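Local coordinates for glycolipid-binding domain-containing protein (Pseudomonas aeruginosa, PDB 2H1T) that is of unknown function but possibly binds glycolipids and takes part in their metabolism, at residues A[120-124]-A[148-153]; A[143-147]-A[158-162]; A[48-54]-A[105-111]. One frame throughout, in Å; residues are numbered along the deposited sequence. Where two conformers were deposited one is given.

Interaction 1: A[120-124]-A[148-153]; sequences GLADG and YTRLDA
Arg150 and Asp123 meet through a salt bridge carried by one carboxylate oxygen. OD1 of Asp123 lies 2.8 Å from NE of Arg150, the bond is nearly straight at 163°, and the oxygen sits close to the guanidinium plane, at its edge. It is approached on its anti side and somewhat out of the carboxylate plane, the two flat groups being turned 55° against each other. NH2 of Arg150 adds a weak second bond to the same OD1. With CG anti to the backbone N (chi1 172°) and the chain extended as far as NE, the arginine runs alongside the backbone of 121-123: its CB is 3.5 Å from O of Ala122, and its CD is 3.2 Å from O of Leu121. A water donates to that carbonyl oxygen and weakly accepts from NH1 of Arg150. The backbones join where N of Gly124 gives a hydrogen bond of 2.7 Å to O of Arg150. Leu121, buried, lays its CB 3.9 Å from CB of Arg150 and its CD1 against O of Tyr148.

Farther out, Leu121 packs on Ala127 and Tyr156, and Arg150 also rests on Tyr156. Gln125 pairs with the backbone of Arg150 and accepts from N of Ala122 through its side chain. A classic beta bulge sets Leu151 and Asp152 opposite the single residue His155, whose side chain Asp152 bonds. An ion pair, backed by the Gly124 backbone bond and a water, thus ties the loop after helix 113-119 to strand 142-152 near Arg150, at a surface where solvent probably tempers the charge attraction.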
ATOM      1  N   GLY A 120      26.867  21.788  -2.871  1.00 15.07           N
ATOM      2  CA  GLY A 120      27.870  22.122  -1.878  1.00 16.66           C
ATOM      3  C   GLY A 120      27.791  23.595  -1.470  1.00 17.33           C
ATOM      4  O   GLY A 120      28.793  24.296  -1.427  1.00 15.83           O
ATOM      5  N   LEU A 121      26.578  24.069  -1.182  1.00 17.84           N
ATOM      6  CA  LEU A 121      26.389  25.489  -0.926  1.00 16.07           C
ATOM      7  C   LEU A 121      27.032  25.926   0.389  1.00 16.09           C
ATOM      8  O   LEU A 121      27.171  25.130   1.316  1.00 18.94           O
ATOM      9  CB  LEU A 121      24.889  25.777  -0.876  1.00 16.37           C
ATOM     10  CG  LEU A 121      24.052  25.607  -2.144  1.00 15.85           C
ATOM     11  CD1 LEU A 121      22.559  25.847  -1.837  1.00 16.28           C
ATOM     12  CD2 LEU A 121      24.499  26.513  -3.305  1.00 19.99           C
ATOM     13  N   ALA A 122      27.416  27.200   0.473  1.00 14.77           N
ATOM     14  CA  ALA A 122      27.839  27.794   1.747  1.00 15.00           C
ATOM     15  C   ALA A 122      26.661  28.499   2.348  1.00 15.77           C
ATOM     16  O   ALA A 122      25.692  28.760   1.658  1.00 17.82           O
ATOM     17  CB  ALA A 122      28.935  28.765   1.537  1.00 15.06           C
ATOM     18  N   ASP A 123      26.741  28.806   3.642  1.00 16.58           N
ATOM     19  CA  ASP A 123      25.727  29.593   4.317  1.00 16.88           C
ATOM     20  C   ASP A 123      25.363  30.837   3.528  1.00 17.23           C
ATOM     21  O   ASP A 123      26.228  31.665   3.148  1.00 17.33           O
ATOM     22  CB  ASP A 123      26.216  30.074   5.687  1.00 18.15           C
ATOM     23  CG  ASP A 123      26.258  28.981   6.751  1.00 20.49           C
ATOM     24  OD1 ASP A 123      25.797  27.857   6.522  1.00 20.68           O
ATOM     25  OD2 ASP A 123      26.780  29.273   7.850  1.00 25.89           O
ATOM     26  N   GLY A 124      24.070  30.983   3.323  1.00 16.50           N
ATOM     27  CA  GLY A 124      23.521  32.167   2.763  1.00 17.05           C
ATOM     28  C   GLY A 124      23.417  32.033   1.276  1.00 16.45           C
ATOM     29  O   GLY A 124      22.767  32.858   0.650  1.00 17.74           O
ATOM     30  N   TYR A 148      17.146  26.388  -3.940  1.00 15.73           N
ATOM     31  CA  TYR A 148      17.660  26.008  -2.634  1.00 14.99           C
ATOM     32  C   TYR A 148      18.577  27.102  -2.078  1.00 15.92           C
ATOM     33  O   TYR A 148      19.480  27.607  -2.764  1.00 13.86           O
ATOM     34  CB  TYR A 148      18.447  24.696  -2.733  1.00 15.82           C
ATOM     35  CG  TYR A 148      17.641  23.426  -2.868  1.00 15.61           C
ATOM     36  CD1 TYR A 148      17.021  23.089  -4.076  1.00 16.57           C
ATOM     37  CD2 TYR A 148      17.587  22.513  -1.823  1.00 14.61           C
ATOM     38  CE1 TYR A 148      16.280  21.867  -4.202  1.00 11.46           C
ATOM     39  CE2 TYR A 148      16.871  21.321  -1.935  1.00 15.55           C
ATOM     40  CZ  TYR A 148      16.219  21.023  -3.119  1.00 14.81           C
ATOM     41  OH  TYR A 148      15.517  19.849  -3.216  1.00 18.22           O
ATOM     42  N   THR A 149      18.340  27.471  -0.814  1.00 12.45           N
ATOM     43  CA  THR A 149      19.245  28.333  -0.107  1.00 14.78           C
ATOM     44  C   THR A 149      19.726  27.668   1.188  1.00 12.93           C
ATOM     45  O   THR A 149      18.907  27.218   2.003  1.00 16.45           O
ATOM     46  CB  THR A 149      18.554  29.690   0.149  1.00 15.64           C
ATOM     47  OG1 THR A 149      18.053  30.197  -1.116  1.00 15.39           O
ATOM     48  CG2 THR A 149      19.513  30.667   0.778  1.00 15.11           C
ATOM     49  N   ARG A 150      21.042  27.605   1.390  1.00 13.63           N
ATOM     50  CA  ARG A 150      21.584  27.113   2.638  1.00 14.35           C
ATOM     51  C   ARG A 150      21.492  28.176   3.741  1.00 14.30           C
ATOM     52  O   ARG A 150      22.047  29.276   3.629  1.00 16.41           O
ATOM     53  CB  ARG A 150      23.019  26.605   2.469  1.00 14.31           C
ATOM     54  CG  ARG A 150      23.682  26.252   3.783  1.00 14.68           C
ATOM     55  CD  ARG A 150      24.984  25.516   3.585  1.00 16.47           C
ATOM     56  NE  ARG A 150      25.822  25.667   4.752  1.00 18.14           N
ATOM     57  CZ  ARG A 150      26.843  24.878   5.081  1.00 19.70           C
ATOM     58  NH1 ARG A 150      27.156  23.835   4.340  1.00 24.16           N
ATOM     59  NH2 ARG A 150      27.504  25.111   6.217  1.00 20.17           N
ATOM     60  N   LEU A 151      20.810  27.839   4.823  1.00 14.02           N
ATOM     61  CA  LEU A 151      20.589  28.779   5.933  1.00 14.46           C
ATOM     62  C   LEU A 151      21.675  28.544   6.967  1.00 16.29           C
ATOM     63  O   LEU A 151      22.269  29.491   7.502  1.00 18.09           O
ATOM     64  CB  LEU A 151      19.198  28.617   6.554  1.00 14.99           C
ATOM     65  CG  LEU A 151      18.005  28.756   5.586  1.00 16.97           C
ATOM     66  CD1 LEU A 151      16.693  28.497   6.341  1.00 16.87           C
ATOM     67  CD2 LEU A 151      18.028  30.132   4.904  1.00 18.50           C
ATOM     68  N   ASP A 152      21.899  27.268   7.275  1.00 17.66           N
ATOM     69  CA  ASP A 152      23.053  26.825   8.067  1.00 17.77           C
ATOM     70  C   ASP A 152      23.362  25.387   7.668  1.00 19.17           C
ATOM     71  O   ASP A 152      22.749  24.875   6.714  1.00 18.47           O
ATOM     72  CB  ASP A 152      22.832  27.042   9.598  1.00 18.30           C
ATOM     73  CG  ASP A 152      21.715  26.205  10.195  1.00 20.01           C
ATOM     74  OD1 ASP A 152      21.305  25.186   9.614  1.00 21.85           O
ATOM     75  OD2 ASP A 152      21.275  26.542  11.324  1.00 24.95           O
ATOM     76  N   ALA A 153      24.308  24.732   8.349  1.00 20.53           N
ATOM     77  CA  ALA A 153      24.692  23.356   7.921  1.00 19.47           C
ATOM     78  C   ALA A 153      23.531  22.406   7.890  1.00 18.78           C
ATOM     79  O   ALA A 153      23.504  21.515   7.065  1.00 20.96           O
ATOM     80  CB  ALA A 153      25.760  22.766   8.813  1.00 19.82           C
TER
HETATM   81  O   HOH W   1      27.239  22.289   1.692  1.00 36.22           O

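Interaction 2: A[143-147]-A[158-162]; sequences SMRQA and YENLE
Arg145 lies against Leu161 and Glu162 along most of its length. Its CB is 3.7 Å from CB of Leu161 and also touches OE2 of Glu162; CG keeps to the same oxygen, at 3.3 Å. CD is the last atom near that carboxylate, because the chain bends at chi3 (55°) and turns the guanidinium back over Leu161. There CB of Leu161 lies over one face of the group, toward its rim, while NH2 approaches CD1 of the leucine. NH1 is 3.1 Å from O of Leu161 and gives a weak bond to a water that in turn donates to OE1 of Glu162. One residue past the partner strand, N of Leu161 donates to O of Arg145 from above its carbonyl plane; N of Arg145 then donates to the anti lone pair of OE2 of Glu162, at 2.7 Å.

Within the strands, Ala147 and Glu159 form an antiparallel hydrogen-bonded pair, Gln146 and Asn160 a non-hydrogen-bonded one, and OD1 of Asn160 starts an Asx turn to N of Glu162. The amide of Gln146 meets the edge of the Tyr158 ring, its plane 87° from it, and its NE2 bonds Asp104. OH of Tyr158 and, weakly, ND2 of Asn160 bond a (4S)-2-methyl-2,4-pentanediol, probably from the crystallisation liquor, which may mark a pocket.

Strands 142-152 and 155-160 make this hairpin within a mixed sheet, between strands 126-135 and 167-172.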
ATOM      1  N   SER A 143       9.983  19.023 -16.380  1.00 17.51           N
ATOM      2  CA  SER A 143      10.932  19.977 -15.829  0.50 19.71           C
ATOM      3  C   SER A 143      10.259  20.971 -14.869  1.00 19.32           C
ATOM      4  O   SER A 143       9.147  21.445 -15.113  1.00 18.94           O
ATOM      5  CB  SER A 143      11.638  20.723 -16.954  0.50 21.04           C
ATOM      6  OG  SER A 143      12.626  21.554 -16.405  0.50 22.55           O
HETATM    7  N   MSE A 144      10.945  21.285 -13.769  1.00 18.97           N
HETATM    8  CA  MSE A 144      10.423  22.227 -12.771  1.00 21.49           C
HETATM    9  C   MSE A 144      11.544  23.055 -12.137  1.00 20.25           C
HETATM   10  O   MSE A 144      12.532  22.499 -11.639  1.00 17.99           O
HETATM   11  CB  MSE A 144       9.658  21.500 -11.666  1.00 23.02           C
HETATM   12  CG  MSE A 144       9.057  22.422 -10.677  1.00 25.71           C
HETATM   13 SE   MSE A 144       8.348  21.450  -9.218  0.75 32.84          SE
HETATM   14  CE  MSE A 144       6.782  20.802 -10.126  1.00 37.01           C
ATOM     15  N   ARG A 145      11.383  24.369 -12.194  1.00 19.61           N
ATOM     16  CA  ARG A 145      12.330  25.310 -11.624  1.00 20.16           C
ATOM     17  C   ARG A 145      12.155  25.370 -10.102  1.00 18.66           C
ATOM     18  O   ARG A 145      11.044  25.502  -9.605  1.00 16.58           O
ATOM     19  CB  ARG A 145      12.163  26.696 -12.260  1.00 21.36           C
ATOM     20  CG  ARG A 145      12.624  26.753 -13.729  1.00 23.94           C
ATOM     21  CD  ARG A 145      12.244  28.044 -14.432  1.00 25.96           C
ATOM     22  NE  ARG A 145      12.749  29.195 -13.691  1.00 30.99           N
ATOM     23  CZ  ARG A 145      12.005  30.132 -13.112  1.00 33.24           C
ATOM     24  NH1 ARG A 145      10.677  30.150 -13.229  1.00 37.29           N
ATOM     25  NH2 ARG A 145      12.612  31.104 -12.447  1.00 35.95           N
ATOM     26  N   GLN A 146      13.272  25.234  -9.393  1.00 17.03           N
ATOM     27  CA  GLN A 146      13.280  25.181  -7.937  1.00 16.00           C
ATOM     28  C   GLN A 146      14.428  26.035  -7.443  1.00 14.66           C
ATOM     29  O   GLN A 146      15.374  26.264  -8.170  1.00 15.46           O
ATOM     30  CB  GLN A 146      13.467  23.757  -7.455  1.00 15.87           C
ATOM     31  CG  GLN A 146      12.403  22.795  -7.937  1.00 15.16           C
ATOM     32  CD  GLN A 146      12.582  21.404  -7.423  1.00 17.00           C
ATOM     33  OE1 GLN A 146      13.633  21.051  -6.853  1.00 17.86           O
ATOM     34  NE2 GLN A 146      11.528  20.601  -7.558  1.00 15.67           N
ATOM     35  N   ALA A 147      14.363  26.478  -6.191  1.00 13.10           N
ATOM     36  CA  ALA A 147      15.541  27.092  -5.567  1.00 14.96           C
ATOM     37  C   ALA A 147      15.852  26.472  -4.213  1.00 14.54           C
ATOM     38  O   ALA A 147      14.936  26.076  -3.451  1.00 16.61           O
ATOM     39  CB  ALA A 147      15.369  28.598  -5.420  1.00 16.51           C
ATOM     40  N   TYR A 158      13.812  25.628   0.776  1.00 14.33           N
ATOM     41  CA  TYR A 158      13.376  25.097  -0.509  1.00 14.94           C
ATOM     42  C   TYR A 158      12.273  26.049  -1.030  1.00 14.70           C
ATOM     43  O   TYR A 158      11.426  26.478  -0.266  1.00 13.21           O
ATOM     44  CB  TYR A 158      12.821  23.645  -0.385  1.00 15.04           C
ATOM     45  CG  TYR A 158      12.103  23.287  -1.660  1.00 16.23           C
ATOM     46  CD1 TYR A 158      12.813  22.823  -2.769  1.00 15.40           C
ATOM     47  CD2 TYR A 158      10.726  23.554  -1.811  1.00 11.39           C
ATOM     48  CE1 TYR A 158      12.122  22.580  -3.991  1.00 13.94           C
ATOM     49  CE2 TYR A 158      10.072  23.364  -3.004  1.00 17.63           C
ATOM     50  CZ  TYR A 158      10.782  22.881  -4.095  1.00 15.51           C
ATOM     51  OH  TYR A 158      10.084  22.653  -5.283  1.00 18.53           O
ATOM     52  N   GLU A 159      12.277  26.380  -2.310  1.00 14.32           N
ATOM     53  CA  GLU A 159      11.196  27.148  -2.942  1.00 14.80           C
ATOM     54  C   GLU A 159      10.813  26.595  -4.330  1.00 16.38           C
ATOM     55  O   GLU A 159      11.681  26.317  -5.160  1.00 15.24           O
ATOM     56  CB  GLU A 159      11.600  28.608  -3.124  1.00 15.11           C
ATOM     57  CG  GLU A 159      12.137  29.292  -1.872  1.00 16.87           C
ATOM     58  CD  GLU A 159      12.645  30.688  -2.118  1.00 19.36           C
ATOM     59  OE1 GLU A 159      11.817  31.638  -2.133  1.00 20.94           O
ATOM     60  OE2 GLU A 159      13.877  30.840  -2.270  1.00 18.16           O
ATOM     61  N   ASN A 160       9.518  26.504  -4.593  1.00 16.74           N
ATOM     62  CA  ASN A 160       9.023  26.360  -5.962  1.00 15.68           C
ATOM     63  C   ASN A 160       9.198  27.659  -6.736  1.00 17.61           C
ATOM     64  O   ASN A 160       8.832  28.748  -6.239  1.00 18.02           O
ATOM     65  CB  ASN A 160       7.532  26.021  -5.949  1.00 17.84           C
ATOM     66  CG  ASN A 160       6.928  25.937  -7.355  1.00 21.71           C
ATOM     67  OD1 ASN A 160       6.445  26.948  -7.914  1.00 29.97           O
ATOM     68  ND2 ASN A 160       6.924  24.731  -7.924  1.00 30.59           N
ATOM     69  N   LEU A 161       9.677  27.547  -7.964  1.00 19.26           N
ATOM     70  CA  LEU A 161       9.793  28.721  -8.815  1.00 20.51           C
ATOM     71  C   LEU A 161       8.760  28.766  -9.923  1.00 22.11           C
ATOM     72  O   LEU A 161       8.803  29.674 -10.747  1.00 23.42           O
ATOM     73  CB  LEU A 161      11.219  28.869  -9.365  1.00 19.39           C
ATOM     74  CG  LEU A 161      12.364  29.014  -8.369  1.00 20.79           C
ATOM     75  CD1 LEU A 161      13.671  29.359  -9.087  1.00 22.61           C
ATOM     76  CD2 LEU A 161      12.089  30.059  -7.357  1.00 24.10           C
ATOM     77  N   GLU A 162       7.791  27.855  -9.967  1.00 22.18           N
ATOM     78  CA  GLU A 162       6.893  27.861 -11.138  1.00 25.47           C
ATOM     79  C   GLU A 162       5.574  28.610 -10.968  1.00 28.87           C
ATOM     80  O   GLU A 162       4.850  28.812 -11.956  1.00 32.76           O
ATOM     81  CB  GLU A 162       6.613  26.447 -11.657  1.00 26.99           C
ATOM     82  CG  GLU A 162       7.833  25.662 -12.039  1.00 27.46           C
ATOM     83  CD  GLU A 162       8.384  25.966 -13.417  1.00 28.80           C
ATOM     84  OE1 GLU A 162       7.669  26.527 -14.267  1.00 35.52           O
ATOM     85  OE2 GLU A 162       9.550  25.618 -13.673  1.00 25.01           O
TER
HETATM   86  O   HOH W   2       8.983  28.357 -15.469  1.00 42.61           O

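Interaction 3: A[48-54]-A[105-111]; sequences LDYRLRW and IWPSPFT. With EDO (1,2-ethanediol), chain D.
Tyr50, Ile105 and Phe110 carry most of this contact between two sheets. CD1 of Ile105 sits over one face of the Tyr50 ring, a CH-pi contact 3.7 Å from the centroid and 14° off the normal. The chi1 of Tyr50 (74°) tucks CG over its own backbone, and the ring faces Ile105. CD2 of Phe110 lies 3.7 Å from OH of Tyr50, near the plane of the tyrosine ring. OH of Tyr50 and OG of Ser108 each bond a different carboxylate oxygen of Glu22.

The packing is that of facing beta-sheets: strand 45-54 of the antiparallel sheet sends Leu48, Tyr50, Leu52 and Trp54 toward strand 102-106, an outer strand of the mixed sheet, and the loop after it, where OG of Ser108 accepts from N of Phe110 in an ST turn. On the other side of strand 45-54 a 1,2-ethanediol, probably from the crystallisation liquor, bonds Glu32 and, weakly through O1, O of Asp49.

Leu52 reaches Ile105 tip to tip, the CD1 atoms 4.1 Å apart, and with the same methyl meets the edge of Phe110 at CE2. Along that edge CH2 of Trp54 lies 4.1 Å from CZ of Phe110. Trp10 of the second subunit also packs on Phe110.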
ATOM      1  N   LEU A  48       5.222   2.111  -5.036  1.00 18.48           N
ATOM      2  CA  LEU A  48       6.278   2.530  -5.941  1.00 15.88           C
ATOM      3  C   LEU A  48       7.579   1.909  -5.441  1.00 15.85           C
ATOM      4  O   LEU A  48       7.942   2.054  -4.272  1.00 18.38           O
ATOM      5  CB  LEU A  48       6.422   4.058  -5.927  1.00 14.35           C
ATOM      6  CG  LEU A  48       7.583   4.583  -6.795  1.00 16.28           C
ATOM      7  CD1 LEU A  48       7.342   4.254  -8.244  1.00 16.89           C
ATOM      8  CD2 LEU A  48       7.743   6.068  -6.647  1.00 18.86           C
ATOM      9  N   ASP A  49       8.270   1.218  -6.324  1.00 15.16           N
ATOM     10  CA  ASP A  49       9.628   0.706  -6.076  1.00 16.24           C
ATOM     11  C   ASP A  49      10.527   1.480  -7.010  1.00 14.78           C
ATOM     12  O   ASP A  49      10.211   1.639  -8.173  1.00 14.18           O
ATOM     13  CB  ASP A  49       9.727  -0.797  -6.400  1.00 16.42           C
ATOM     14  CG  ASP A  49       8.857  -1.660  -5.501  1.00 26.31           C
ATOM     15  OD1 ASP A  49       8.762  -1.388  -4.304  1.00 25.81           O
ATOM     16  OD2 ASP A  49       8.247  -2.630  -6.013  1.00 36.98           O
ATOM     17  N   TYR A  50      11.627   2.018  -6.511  1.00 15.84           N
ATOM     18  CA  TYR A  50      12.515   2.715  -7.398  1.00 15.63           C
ATOM     19  C   TYR A  50      13.967   2.563  -7.021  1.00 16.45           C
ATOM     20  O   TYR A  50      14.294   2.269  -5.873  1.00 16.65           O
ATOM     21  CB  TYR A  50      12.111   4.189  -7.503  1.00 14.62           C
ATOM     22  CG  TYR A  50      12.423   5.077  -6.289  1.00 11.20           C
ATOM     23  CD1 TYR A  50      13.693   5.656  -6.093  1.00 10.37           C
ATOM     24  CD2 TYR A  50      11.416   5.441  -5.388  1.00 12.49           C
ATOM     25  CE1 TYR A  50      13.942   6.481  -4.984  1.00 14.87           C
ATOM     26  CE2 TYR A  50      11.664   6.310  -4.313  1.00 14.21           C
ATOM     27  CZ  TYR A  50      12.924   6.824  -4.130  1.00 13.44           C
ATOM     28  OH  TYR A  50      13.147   7.675  -3.056  1.00 15.69           O
ATOM     29  N   ARG A  51      14.820   2.768  -8.007  1.00 16.95           N
ATOM     30  CA  ARG A  51      16.254   2.757  -7.763  1.00 17.77           C
ATOM     31  C   ARG A  51      16.874   3.927  -8.484  1.00 13.59           C
ATOM     32  O   ARG A  51      16.589   4.137  -9.668  1.00 13.42           O
ATOM     33  CB  ARG A  51      16.856   1.415  -8.218  1.00 18.55           C
ATOM     34  CG  ARG A  51      18.417   1.368  -8.141  1.00 22.17           C
ATOM     35  CD  ARG A  51      19.020   0.035  -8.625  1.00 26.13           C
ATOM     36  NE  ARG A  51      18.654  -0.319 -10.002  1.00 34.57           N
ATOM     37  CZ  ARG A  51      19.283   0.090 -11.110  1.00 37.61           C
ATOM     38  NH1 ARG A  51      20.334   0.924 -11.057  1.00 40.47           N
ATOM     39  NH2 ARG A  51      18.845  -0.336 -12.296  1.00 37.62           N
ATOM     40  N   LEU A  52      17.704   4.680  -7.769  1.00 10.63           N
ATOM     41  CA  LEU A  52      18.483   5.769  -8.349  1.00 12.14           C
ATOM     42  C   LEU A  52      19.962   5.477  -8.243  1.00 13.57           C
ATOM     43  O   LEU A  52      20.428   4.860  -7.278  1.00 12.14           O
ATOM     44  CB  LEU A  52      18.174   7.111  -7.656  1.00 12.38           C
ATOM     45  CG  LEU A  52      16.691   7.484  -7.549  1.00 12.23           C
ATOM     46  CD1 LEU A  52      16.534   8.810  -6.767  1.00 13.07           C
ATOM     47  CD2 LEU A  52      16.042   7.520  -8.941  1.00 12.26           C
ATOM     48  N   ARG A  53      20.699   5.906  -9.263  1.00 14.49           N
ATOM     49  CA  ARG A  53      22.140   5.760  -9.275  1.00 14.46           C
ATOM     50  C   ARG A  53      22.723   7.089  -9.736  1.00 12.76           C
ATOM     51  O   ARG A  53      22.226   7.697 -10.684  1.00 10.83           O
ATOM     52  CB  ARG A  53      22.565   4.602 -10.177  1.00 14.34           C
ATOM     53  CG  ARG A  53      24.082   4.428 -10.321  1.00 17.76           C
ATOM     54  CD  ARG A  53      24.485   3.206 -11.194  1.00 18.34           C
ATOM     55  NE  ARG A  53      24.011   3.350 -12.571  1.00 21.64           N
ATOM     56  CZ  ARG A  53      24.599   4.097 -13.501  1.00 20.23           C
ATOM     57  NH1 ARG A  53      25.695   4.786 -13.224  1.00 22.21           N
ATOM     58  NH2 ARG A  53      24.091   4.162 -14.721  1.00 18.85           N
ATOM     59  N   TRP A  54      23.778   7.532  -9.065  1.00 13.63           N
ATOM     60  CA  TRP A  54      24.391   8.852  -9.360  1.00 14.78           C
ATOM     61  C   TRP A  54      25.890   8.723  -9.432  1.00 15.79           C
ATOM     62  O   TRP A  54      26.419   7.656  -9.110  1.00 15.23           O
ATOM     63  CB  TRP A  54      24.003   9.864  -8.293  1.00 16.94           C
ATOM     64  CG  TRP A  54      24.235   9.420  -6.906  1.00 15.06           C
ATOM     65  CD1 TRP A  54      25.343   9.646  -6.154  1.00 16.87           C
ATOM     66  CD2 TRP A  54      23.329   8.660  -6.081  1.00 14.99           C
ATOM     67  NE1 TRP A  54      25.193   9.086  -4.912  1.00 16.13           N
ATOM     68  CE2 TRP A  54      23.956   8.502  -4.827  1.00 17.11           C
ATOM     69  CE3 TRP A  54      22.009   8.186  -6.248  1.00 15.24           C
ATOM     70  CZ2 TRP A  54      23.347   7.833  -3.763  1.00 16.11           C
ATOM     71  CZ3 TRP A  54      21.391   7.535  -5.174  1.00 15.77           C
ATOM     72  CH2 TRP A  54      22.077   7.333  -3.958  1.00 14.94           C
ATOM     73  N   ILE A 105      11.147  13.311  -6.808  1.00 14.39           N
ATOM     74  CA  ILE A 105      10.041  12.332  -6.824  1.00 15.11           C
ATOM     75  C   ILE A 105       9.102  12.809  -5.737  1.00 16.25           C
ATOM     76  O   ILE A 105       9.546  13.030  -4.615  1.00 16.58           O
ATOM     77  CB  ILE A 105      10.524  10.915  -6.402  1.00 16.84           C
ATOM     78  CG1 ILE A 105      11.484  10.285  -7.432  1.00 14.69           C
ATOM     79  CG2 ILE A 105       9.317  10.001  -6.205  1.00 15.71           C
ATOM     80  CD1 ILE A 105      12.457   9.274  -6.843  1.00 16.39           C
ATOM     81  N   TRP A 106       7.810  12.891  -6.050  1.00 16.46           N
ATOM     82  CA  TRP A 106       6.729  13.047  -5.039  1.00 15.69           C
ATOM     83  C   TRP A 106       6.059  11.679  -4.929  1.00 17.42           C
ATOM     84  O   TRP A 106       5.778  11.048  -5.946  1.00 18.07           O
ATOM     85  CB  TRP A 106       5.665  14.098  -5.458  1.00 17.60           C
ATOM     86  CG  TRP A 106       4.423  14.020  -4.617  1.00 17.77           C
ATOM     87  CD1 TRP A 106       3.245  13.333  -4.890  1.00 22.68           C
ATOM     88  CD2 TRP A 106       4.241  14.598  -3.312  1.00 20.86           C
ATOM     89  NE1 TRP A 106       2.372  13.444  -3.814  1.00 21.86           N
ATOM     90  CE2 TRP A 106       2.953  14.223  -2.849  1.00 19.11           C
ATOM     91  CE3 TRP A 106       5.059  15.365  -2.479  1.00 20.58           C
ATOM     92  CZ2 TRP A 106       2.463  14.618  -1.604  1.00 21.60           C
ATOM     93  CZ3 TRP A 106       4.561  15.762  -1.236  1.00 21.60           C
ATOM     94  CH2 TRP A 106       3.281  15.384  -0.818  1.00 21.69           C
ATOM     95  N   PRO A 107       5.741  11.241  -3.714  1.00 15.55           N
ATOM     96  CA  PRO A 107       6.029  11.849  -2.421  1.00 15.50           C
ATOM     97  C   PRO A 107       7.265  11.282  -1.745  1.00 16.50           C
ATOM     98  O   PRO A 107       7.188  10.257  -1.056  1.00 15.76           O
ATOM     99  CB  PRO A 107       4.774  11.491  -1.623  1.00 15.82           C
ATOM    100  CG  PRO A 107       4.335  10.206  -2.163  1.00 16.09           C
ATOM    101  CD  PRO A 107       4.802  10.100  -3.572  1.00 13.65           C
ATOM    102  N   SER A 108       8.403  11.962  -1.884  1.00 14.39           N
ATOM    103  CA  SER A 108       9.609  11.494  -1.184  1.00 15.04           C
ATOM    104  C   SER A 108      10.532  12.617  -0.785  1.00 15.73           C
ATOM    105  O   SER A 108      10.994  13.388  -1.620  1.00 17.88           O
ATOM    106  CB  SER A 108      10.398  10.476  -1.989  1.00 15.76           C
ATOM    107  OG  SER A 108      11.625  10.126  -1.344  1.00 16.56           O
ATOM    108  N   PRO A 109      10.902  12.654   0.500  1.00 14.08           N
ATOM    109  CA  PRO A 109      11.875  13.695   0.861  1.00 13.80           C
ATOM    110  C   PRO A 109      13.323  13.256   0.608  1.00 14.81           C
ATOM    111  O   PRO A 109      14.289  14.046   0.795  1.00 17.22           O
ATOM    112  CB  PRO A 109      11.595  13.892   2.347  1.00 14.00           C
ATOM    113  CG  PRO A 109      11.233  12.569   2.803  1.00 13.22           C
ATOM    114  CD  PRO A 109      10.453  11.901   1.685  1.00 14.65           C
ATOM    115  N   PHE A 110      13.497  12.024   0.143  1.00 13.59           N
ATOM    116  CA  PHE A 110      14.856  11.577  -0.248  1.00 15.64           C
ATOM    117  C   PHE A 110      15.493  12.511  -1.252  1.00 15.83           C
ATOM    118  O   PHE A 110      16.664  12.907  -1.093  1.00 14.44           O
ATOM    119  CB  PHE A 110      14.890  10.167  -0.815  1.00 14.35           C
ATOM    120  CG  PHE A 110      16.262   9.743  -1.298  1.00 13.78           C
ATOM    121  CD1 PHE A 110      17.397   9.876  -0.469  1.00 13.76           C
ATOM    122  CD2 PHE A 110      16.427   9.204  -2.527  1.00 15.69           C
ATOM    123  CE1 PHE A 110      18.659   9.499  -0.894  1.00 13.76           C
ATOM    124  CE2 PHE A 110      17.700   8.828  -2.956  1.00 16.73           C
ATOM    125  CZ  PHE A 110      18.807   8.976  -2.144  1.00 17.89           C
ATOM    126  N   THR A 111      14.728  12.879  -2.278  1.00 15.34           N
ATOM    127  CA  THR A 111      15.334  13.538  -3.424  1.00 14.88           C
ATOM    128  C   THR A 111      15.859  14.952  -3.164  1.00 15.59           C
ATOM    129  O   THR A 111      16.673  15.452  -3.918  1.00 17.03           O
ATOM    130  CB  THR A 111      14.404  13.500  -4.660  1.00 16.03           C
ATOM    131  OG1 THR A 111      13.119  14.086  -4.361  1.00 16.22           O
ATOM    132  CG2 THR A 111      14.233  12.053  -5.122  1.00 14.78           C
TER
HETATM  133  C1  EDO D 189      12.675  -1.471  -8.763  1.00 39.60           C
HETATM  134  O1  EDO D 189      12.631  -0.323  -9.613  1.00 35.69           O
HETATM  135  C2  EDO D 189      14.082  -1.655  -8.205  1.00 41.81           C
HETATM  136  O2  EDO D 189      14.059  -2.141  -6.841  1.00 45.02           O

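Overall arrangement
The three contacts illustrate how chemistry follows depth in a beta fold. Interaction 3, its centre about 4 Å from that of the chain, is core: mainly apolar and aromatic side chains join the two sheets, with the buried hydroxyls satisfied by Glu22. Interaction 2 is partly buried and works within one sheet, mixing regular strand pairing with charged groups at the strand end. Interaction 1, its centre about 21 Å from that of the chain, is a surface contact dominated by an ion pair. Interactions 1 and 2 share strand 142-152 and touch where CZ of Tyr148 lies 3.9 Å from CD1 of Tyr158. Interaction 3 touches neither, yet its strand 102-106 belongs to the same mixed sheet.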